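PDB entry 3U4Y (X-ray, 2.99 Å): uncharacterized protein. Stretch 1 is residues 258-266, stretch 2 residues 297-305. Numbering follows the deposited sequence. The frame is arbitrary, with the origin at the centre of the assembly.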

# COMPACT_ATOMS: atom_id res chain seq x y z
N VAL A 258 -10.57 -19.56 2.86
CA VAL A 258 -11.98 -19.67 2.58
C VAL A 258 -12.20 -20.06 1.14
O VAL A 258 -12.77 -21.11 0.86
CB VAL A 258 -12.68 -18.35 2.84
CG1 VAL A 258 -14.15 -18.46 2.51
CG2 VAL A 258 -12.48 -17.94 4.28
N LYS A 259 -11.75 -19.20 0.23
CA LYS A 259 -11.86 -19.48 -1.19
C LYS A 259 -11.03 -18.53 -2.03
O LYS A 259 -10.46 -17.56 -1.53
CB LYS A 259 -13.31 -19.39 -1.63
CG LYS A 259 -13.87 -18.01 -1.48
CD LYS A 259 -14.90 -17.75 -2.56
CE LYS A 259 -15.66 -16.47 -2.30
NZ LYS A 259 -16.32 -16.50 -0.96
N SER A 260 -10.99 -18.82 -3.32
CA SER A 260 -10.26 -18.00 -4.27
C SER A 260 -11.10 -17.82 -5.50
O SER A 260 -12.04 -18.57 -5.74
CB SER A 260 -8.95 -18.67 -4.66
OG SER A 260 -9.04 -20.07 -4.47
N PHE A 261 -10.79 -16.79 -6.27
CA PHE A 261 -11.43 -16.61 -7.57
C PHE A 261 -10.43 -15.94 -8.47
O PHE A 261 -9.57 -15.20 -8.00
CB PHE A 261 -12.77 -15.85 -7.48
CG PHE A 261 -12.66 -14.45 -6.91
CD1 PHE A 261 -12.33 -13.38 -7.73
CD2 PHE A 261 -12.93 -14.21 -5.57
CE1 PHE A 261 -12.24 -12.09 -7.21
CE2 PHE A 261 -12.85 -12.92 -5.05
CZ PHE A 261 -12.50 -11.86 -5.87
N GLY A 262 -10.49 -16.24 -9.76
CA GLY A 262 -9.50 -15.73 -10.68
C GLY A 262 -9.91 -14.39 -11.27
O GLY A 262 -11.03 -14.21 -11.74
N HIS A 263 -8.99 -13.44 -11.26
CA HIS A 263 -9.30 -12.14 -11.82
C HIS A 263 -9.19 -12.09 -13.35
O HIS A 263 -9.73 -11.19 -13.99
CB HIS A 263 -8.45 -11.06 -11.17
CG HIS A 263 -7.02 -11.44 -10.97
ND1 HIS A 263 -6.24 -11.96 -11.98
CD2 HIS A 263 -6.21 -11.36 -9.88
CE1 HIS A 263 -5.02 -12.19 -11.52
NE2 HIS A 263 -4.98 -11.83 -10.25
N GLY A 264 -8.50 -13.07 -13.94
CA GLY A 264 -8.32 -13.09 -15.37
C GLY A 264 -7.70 -11.79 -15.85
O GLY A 264 -8.16 -11.19 -16.82
N LEU A 265 -6.66 -11.35 -15.15
CA LEU A 265 -5.92 -10.15 -15.52
C LEU A 265 -4.44 -10.48 -15.61
O LEU A 265 -3.95 -11.41 -14.96
CB LEU A 265 -6.10 -9.05 -14.48
CG LEU A 265 -7.46 -8.41 -14.34
CD1 LEU A 265 -7.43 -7.33 -13.25
CD2 LEU A 265 -7.88 -7.84 -15.69
N LEU A 266 -3.72 -9.69 -16.41
CA LEU A 266 -2.28 -9.78 -16.45
C LEU A 266 -1.72 -8.72 -15.51
O LEU A 266 -2.02 -7.54 -15.65
CB LEU A 266 -1.78 -9.55 -17.87
CG LEU A 266 -2.39 -10.53 -18.88
CD1 LEU A 266 -1.99 -10.16 -20.29
CD2 LEU A 266 -1.99 -11.96 -18.57
N LEU A 297 -8.36 -1.23 -14.90
CA LEU A 297 -8.88 -1.17 -13.54
C LEU A 297 -10.17 -1.97 -13.47
O LEU A 297 -11.22 -1.47 -13.88
CB LEU A 297 -9.13 0.28 -13.12
CG LEU A 297 -9.59 0.48 -11.67
CD1 LEU A 297 -8.75 -0.32 -10.70
CD2 LEU A 297 -9.55 1.94 -11.29
N LYS A 298 -10.10 -3.20 -12.99
CA LYS A 298 -11.29 -4.05 -12.97
C LYS A 298 -11.92 -4.05 -11.58
O LYS A 298 -11.22 -3.91 -10.57
CB LYS A 298 -10.94 -5.48 -13.40
CG LYS A 298 -11.99 -6.14 -14.27
CD LYS A 298 -11.68 -7.61 -14.52
CE LYS A 298 -12.76 -8.26 -15.39
NZ LYS A 298 -12.76 -9.76 -15.33
N VAL A 299 -13.24 -4.18 -11.52
CA VAL A 299 -13.92 -4.20 -10.23
C VAL A 299 -14.72 -5.48 -10.06
O VAL A 299 -15.44 -5.91 -10.97
CB VAL A 299 -14.82 -2.99 -10.07
CG1 VAL A 299 -15.31 -2.89 -8.66
CG2 VAL A 299 -14.04 -1.75 -10.42
N PHE A 300 -14.55 -6.10 -8.90
CA PHE A 300 -15.21 -7.34 -8.59
C PHE A 300 -15.98 -7.14 -7.32
O PHE A 300 -15.71 -6.22 -6.56
CB PHE A 300 -14.19 -8.43 -8.33
CG PHE A 300 -13.37 -8.78 -9.52
CD1 PHE A 300 -13.67 -9.91 -10.27
CD2 PHE A 300 -12.27 -8.01 -9.88
CE1 PHE A 300 -12.89 -10.25 -11.37
CE2 PHE A 300 -11.50 -8.34 -10.97
CZ PHE A 300 -11.81 -9.47 -11.72
N THR A 301 -16.92 -8.03 -7.08
CA THR A 301 -17.52 -8.15 -5.77
C THR A 301 -16.64 -9.13 -5.00
O THR A 301 -15.95 -9.96 -5.61
CB THR A 301 -18.95 -8.67 -5.85
OG1 THR A 301 -18.96 -9.92 -6.56
CG2 THR A 301 -19.79 -7.70 -6.63
N ILE A 302 -16.65 -9.03 -3.68
CA ILE A 302 -15.84 -9.91 -2.86
C ILE A 302 -16.23 -11.38 -3.01
O ILE A 302 -15.54 -12.26 -2.50
CB ILE A 302 -15.94 -9.52 -1.39
CG1 ILE A 302 -17.40 -9.58 -0.92
CG2 ILE A 302 -15.39 -8.14 -1.17
CD1 ILE A 302 -17.61 -9.01 0.46
N SER A 303 -17.33 -11.65 -3.71
CA SER A 303 -17.71 -13.03 -3.98
C SER A 303 -17.10 -13.53 -5.28
O SER A 303 -17.20 -14.71 -5.60
CB SER A 303 -19.23 -13.18 -4.02
OG SER A 303 -19.82 -12.18 -4.84
N GLY A 304 -16.46 -12.63 -6.02
CA GLY A 304 -15.81 -12.99 -7.26
C GLY A 304 -16.55 -12.45 -8.46
O GLY A 304 -15.99 -12.39 -9.56
N LYS A 305 -17.81 -12.07 -8.28
CA LYS A 305 -18.57 -11.53 -9.40
C LYS A 305 -17.83 -10.32 -9.94
O LYS A 305 -17.53 -9.37 -9.20
CB LYS A 305 -20.01 -11.16 -9.02
CG LYS A 305 -20.83 -10.56 -10.19
CD LYS A 305 -21.99 -9.66 -9.71
CE LYS A 305 -22.26 -8.49 -10.68
NZ LYS A 305 -22.96 -7.32 -10.04

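What does the start of stretch 2 offer its partner? Leu-297 points away, but Lys-298 points toward stretch 1, and its long chain serves two purposes. Lys-298 CB lies 4.0 Å from Leu-265 CD1, an apolar contact, while the extended chain carries Lys-298 NZ to 3.6 Å from His-263 O, where the charge faces a carbonyl without a hydrogen bond.

How does Phe-300 use its buried ring? With chi1 in m, it places Phe-300 CZ 3.5 Å from His-263 O, which sits at the ring edge, and 3.8 Å from His-263 CB. Phe-300 CD1 approaches Phe-261 CE1 at 4.0 Å; the two rings meet obliquely, their planes at 39°.

How does the chain turn beside Phe-261? A type I turn runs from Thr-301 to Gly-304, closed by Gly-304 N donating to Thr-301 O at 2.7 Å. Ile-302 and Ser-303 point their side chains away, so backbone meets the ring: Ile-302 O is 3.8 Å from Phe-261 CE2.

What makes glycine fit at 304? Gly-304 CA lies over one face of the Phe-261 ring, 3.5 Å from Phe-261 CG, in a CH-pi contact. A CB on Gly-304 would come within 3.1 Å of Phe-261 CG and also jam against the preceding carbonyl. No hydrogen bond links the stretches; packing joins them.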